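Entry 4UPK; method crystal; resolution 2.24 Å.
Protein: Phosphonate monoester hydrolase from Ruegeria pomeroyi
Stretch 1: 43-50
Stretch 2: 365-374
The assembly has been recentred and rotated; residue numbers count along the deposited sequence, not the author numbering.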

# COMPACT_ATOMS: atom_id res chain seq x y z
N GLN A 43 -29.98 -6.98 -18.92
CA GLN A 43 -31.33 -6.46 -19.18
C GLN A 43 -32.47 -7.45 -19.44
O GLN A 43 -33.53 -7.00 -19.86
CB GLN A 43 -31.28 -5.34 -20.25
CG GLN A 43 -31.87 -4.02 -19.80
CD GLN A 43 -31.20 -2.81 -20.41
OE1 GLN A 43 -31.73 -2.16 -21.30
NE2 GLN A 43 -30.02 -2.46 -19.93
N LEU A 44 -32.30 -8.76 -19.15
CA LEU A 44 -33.37 -9.76 -19.32
C LEU A 44 -34.42 -9.70 -18.18
O LEU A 44 -34.08 -9.89 -17.01
CB LEU A 44 -32.83 -11.19 -19.55
CG LEU A 44 -33.86 -12.29 -19.99
CD1 LEU A 44 -34.46 -12.00 -21.35
CD2 LEU A 44 -33.26 -13.68 -19.94
N ARG A 45 -35.70 -9.43 -18.54
CA ARG A 45 -36.80 -9.33 -17.57
C ARG A 45 -37.13 -10.69 -16.99
O ARG A 45 -37.04 -11.69 -17.71
CB ARG A 45 -38.07 -8.77 -18.23
CG ARG A 45 -38.04 -7.28 -18.50
CD ARG A 45 -39.14 -6.86 -19.46
NE ARG A 45 -40.47 -7.02 -18.87
CZ ARG A 45 -41.31 -6.03 -18.61
NH1 ARG A 45 -40.96 -4.77 -18.86
NH2 ARG A 45 -42.50 -6.28 -18.09
N ALA A 46 -37.51 -10.74 -15.70
CA ALA A 46 -37.93 -11.97 -15.02
C ALA A 46 -39.19 -12.56 -15.71
O ALA A 46 -39.26 -13.78 -15.87
CB ALA A 46 -38.23 -11.68 -13.56
N ASP A 47 -40.14 -11.70 -16.14
CA ASP A 47 -41.39 -12.12 -16.79
C ASP A 47 -41.26 -12.76 -18.18
O ASP A 47 -42.23 -13.30 -18.69
CB ASP A 47 -42.49 -11.04 -16.71
CG ASP A 47 -42.31 -9.77 -17.55
OD1 ASP A 47 -41.26 -9.65 -18.23
OD2 ASP A 47 -43.21 -8.92 -17.53
N CYS A 48 -40.05 -12.74 -18.77
CA CYS A 48 -39.73 -13.37 -20.05
C CYS A 48 -39.45 -14.85 -19.83
O CYS A 48 -39.77 -15.67 -20.69
CB CYS A 48 -38.55 -12.68 -20.73
SG CYS A 48 -38.95 -11.04 -21.37
N LEU A 49 -38.84 -15.19 -18.68
CA LEU A 49 -38.53 -16.58 -18.34
C LEU A 49 -39.79 -17.26 -17.80
O LEU A 49 -40.15 -18.36 -18.25
CB LEU A 49 -37.35 -16.67 -17.36
CG LEU A 49 -36.89 -18.08 -16.92
CD1 LEU A 49 -36.40 -18.92 -18.11
CD2 LEU A 49 -35.79 -18.00 -15.90
N TRP A 50 -40.48 -16.61 -16.85
CA TRP A 50 -41.71 -17.09 -16.25
C TRP A 50 -42.53 -15.85 -15.86
O TRP A 50 -42.04 -14.99 -15.13
CB TRP A 50 -41.42 -18.00 -15.05
CG TRP A 50 -42.63 -18.72 -14.53
CD1 TRP A 50 -43.10 -19.94 -14.92
CD2 TRP A 50 -43.58 -18.22 -13.56
NE1 TRP A 50 -44.27 -20.24 -14.26
CE2 TRP A 50 -44.58 -19.20 -13.40
CE3 TRP A 50 -43.66 -17.04 -12.80
CZ2 TRP A 50 -45.65 -19.05 -12.52
CZ3 TRP A 50 -44.72 -16.89 -11.91
CH2 TRP A 50 -45.70 -17.88 -11.78
N ASP A 365 -40.91 -2.36 -10.37
CA ASP A 365 -40.37 -3.71 -10.27
C ASP A 365 -39.72 -4.27 -11.53
O ASP A 365 -38.68 -4.92 -11.43
CB ASP A 365 -41.40 -4.70 -9.68
CG ASP A 365 -41.70 -4.49 -8.19
OD1 ASP A 365 -40.95 -3.73 -7.52
OD2 ASP A 365 -42.67 -5.10 -7.70
N ALA A 366 -40.31 -3.99 -12.72
CA ALA A 366 -39.79 -4.47 -14.01
C ALA A 366 -38.31 -4.07 -14.25
O ALA A 366 -37.59 -4.79 -14.93
CB ALA A 366 -40.69 -4.02 -15.16
N ALA A 367 -37.86 -2.96 -13.63
CA ALA A 367 -36.47 -2.48 -13.72
C ALA A 367 -35.49 -3.27 -12.82
O ALA A 367 -34.28 -3.17 -13.03
CB ALA A 367 -36.42 -0.99 -13.37
N TYR A 368 -36.01 -4.06 -11.84
CA TYR A 368 -35.22 -4.79 -10.83
C TYR A 368 -35.47 -6.27 -10.78
O TYR A 368 -34.53 -7.00 -10.49
CB TYR A 368 -35.44 -4.20 -9.40
CG TYR A 368 -35.17 -2.72 -9.30
CD1 TYR A 368 -36.17 -1.80 -9.60
CD2 TYR A 368 -33.94 -2.24 -8.87
CE1 TYR A 368 -35.92 -0.43 -9.56
CE2 TYR A 368 -33.68 -0.87 -8.81
CZ TYR A 368 -34.68 0.03 -9.17
OH TYR A 368 -34.47 1.39 -9.13
N HIS A 369 -36.72 -6.72 -11.00
CA HIS A 369 -37.10 -8.14 -10.99
C HIS A 369 -36.31 -8.91 -12.09
O HIS A 369 -36.42 -8.62 -13.29
CB HIS A 369 -38.62 -8.31 -11.15
CG HIS A 369 -39.13 -9.65 -10.70
ND1 HIS A 369 -40.45 -10.03 -10.92
CD2 HIS A 369 -38.50 -10.65 -10.05
CE1 HIS A 369 -40.57 -11.23 -10.39
NE2 HIS A 369 -39.42 -11.65 -9.86
N THR A 370 -35.43 -9.81 -11.65
CA THR A 370 -34.53 -10.54 -12.54
C THR A 370 -34.61 -12.05 -12.37
O THR A 370 -34.85 -12.52 -11.26
CB THR A 370 -33.10 -10.02 -12.42
OG1 THR A 370 -32.77 -9.83 -11.04
CG2 THR A 370 -32.90 -8.74 -13.13
N PRO A 371 -34.41 -12.83 -13.46
CA PRO A 371 -34.43 -14.28 -13.31
C PRO A 371 -33.17 -14.77 -12.58
O PRO A 371 -32.13 -14.12 -12.63
CB PRO A 371 -34.48 -14.79 -14.75
CG PRO A 371 -33.81 -13.71 -15.56
CD PRO A 371 -34.13 -12.42 -14.86
N LEU A 372 -33.29 -15.91 -11.88
CA LEU A 372 -32.21 -16.54 -11.15
C LEU A 372 -32.38 -18.06 -11.14
O LEU A 372 -33.38 -18.57 -10.63
CB LEU A 372 -31.99 -15.98 -9.71
CG LEU A 372 -30.89 -16.66 -8.87
CD1 LEU A 372 -29.51 -16.51 -9.49
CD2 LEU A 372 -30.86 -16.14 -7.48
N ILE A 373 -31.39 -18.77 -11.72
CA ILE A 373 -31.37 -20.22 -11.77
C ILE A 373 -30.04 -20.63 -11.19
O ILE A 373 -28.99 -20.13 -11.60
CB ILE A 373 -31.58 -20.84 -13.20
CG1 ILE A 373 -32.82 -20.25 -13.95
CG2 ILE A 373 -31.66 -22.38 -13.13
CD1 ILE A 373 -32.80 -20.40 -15.50
N ILE A 374 -30.09 -21.55 -10.22
CA ILE A 374 -28.88 -22.07 -9.62
C ILE A 374 -28.91 -23.58 -9.66
O ILE A 374 -29.84 -24.21 -9.14
CB ILE A 374 -28.58 -21.50 -8.19
CG1 ILE A 374 -28.43 -19.94 -8.21
CG2 ILE A 374 -27.33 -22.20 -7.58
CD1 ILE A 374 -28.21 -19.25 -6.81
O HOH W 1 -37.97 -7.41 -14.91

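Residues 43-50 and 365-374 lie more than 300 positions apart in one chain, yet they pack together and bury 417 Å² of surface, both sides summed. Most of the contact is apolar. One weak backbone hydrogen bond and one water add polar links.

Gln43 points away from the second stretch and takes no part. The contact begins at Leu44. Its CA-to-CB bond runs sideways, and its backbone makes the closest approach of the whole contact: Leu44 O lies 3.3 Å from Pro371 CD. The partner is a carbon of the proline ring, and a proline nitrogen within the chain has no hydrogen to offer. The side chain meets the same ring more loosely, with Leu44 CD2 4.4 Å from Pro371 CG.

The CA-to-CB bond of Arg45 points away from the second stretch, but the end of the side chain comes nearer to it. The guanidinium pairs with Asp47 in its own stretch, and it has further partners elsewhere in the structure. Arg45 NE donates to Asp47 OD1 at 2.8 Å, and Arg45 NH2 donates to Asp47 OD2 at 2.8 Å. Both bonds are nearly linear, and they form a two-pronged salt bridge. One face of the group is covered by Ala366, whose CB lies 3.8 Å from Arg45 NH1. This is a packing contact between a methyl and a flat group. Ala366 CB points toward the first stretch. Asp47 itself does not touch the second stretch.

Ala46 is the most covered residue of the first stretch, with 78 Å² hidden by the second. Its CA is 4.4 Å from the CA of Thr370, the nearest pair of CA atoms across the two stretches. Ala46 N gives a weak hydrogen bond to His369 O, at 3.4 Å with an angle of 145° at the hydrogen. Water 1 sits beside this bond. It donates to His369 O at 2.5 Å and to Ala366 O at 2.6 Å. It also accepts a weak bond from Ala46 N at 3.5 Å. The water thus joins two carbonyls of the second stretch to an amide of the first.

The Ala46 methyl lies over one face of the His369 ring. Ala46 CB is 3.6 Å from the ring centroid and only 10° off the ring normal, so the CH-pi contact is almost centred. The same methyl is 3.8 Å from Thr370 C. Ala46 also packs on the proline, with its CA 3.8 Å from Pro371 CD.

Cys48 makes no contact across the stretches. One residue on, Leu49 turns its side chain toward the second stretch. Its backbone is tied to the preceding turn, with Leu49 N bonded to Ala46 O at 3.2 Å. Leu49 CD2 reaches two residues there: it lies 3.7 Å from Pro371 CB and 3.9 Å from Ile373 CD1. Pro371 and Ile373 both point toward the first stretch, whereas Leu372 between them points away. This alternation suits an extended backbone. Trp50 is out of reach, and the contact ends at Leu49.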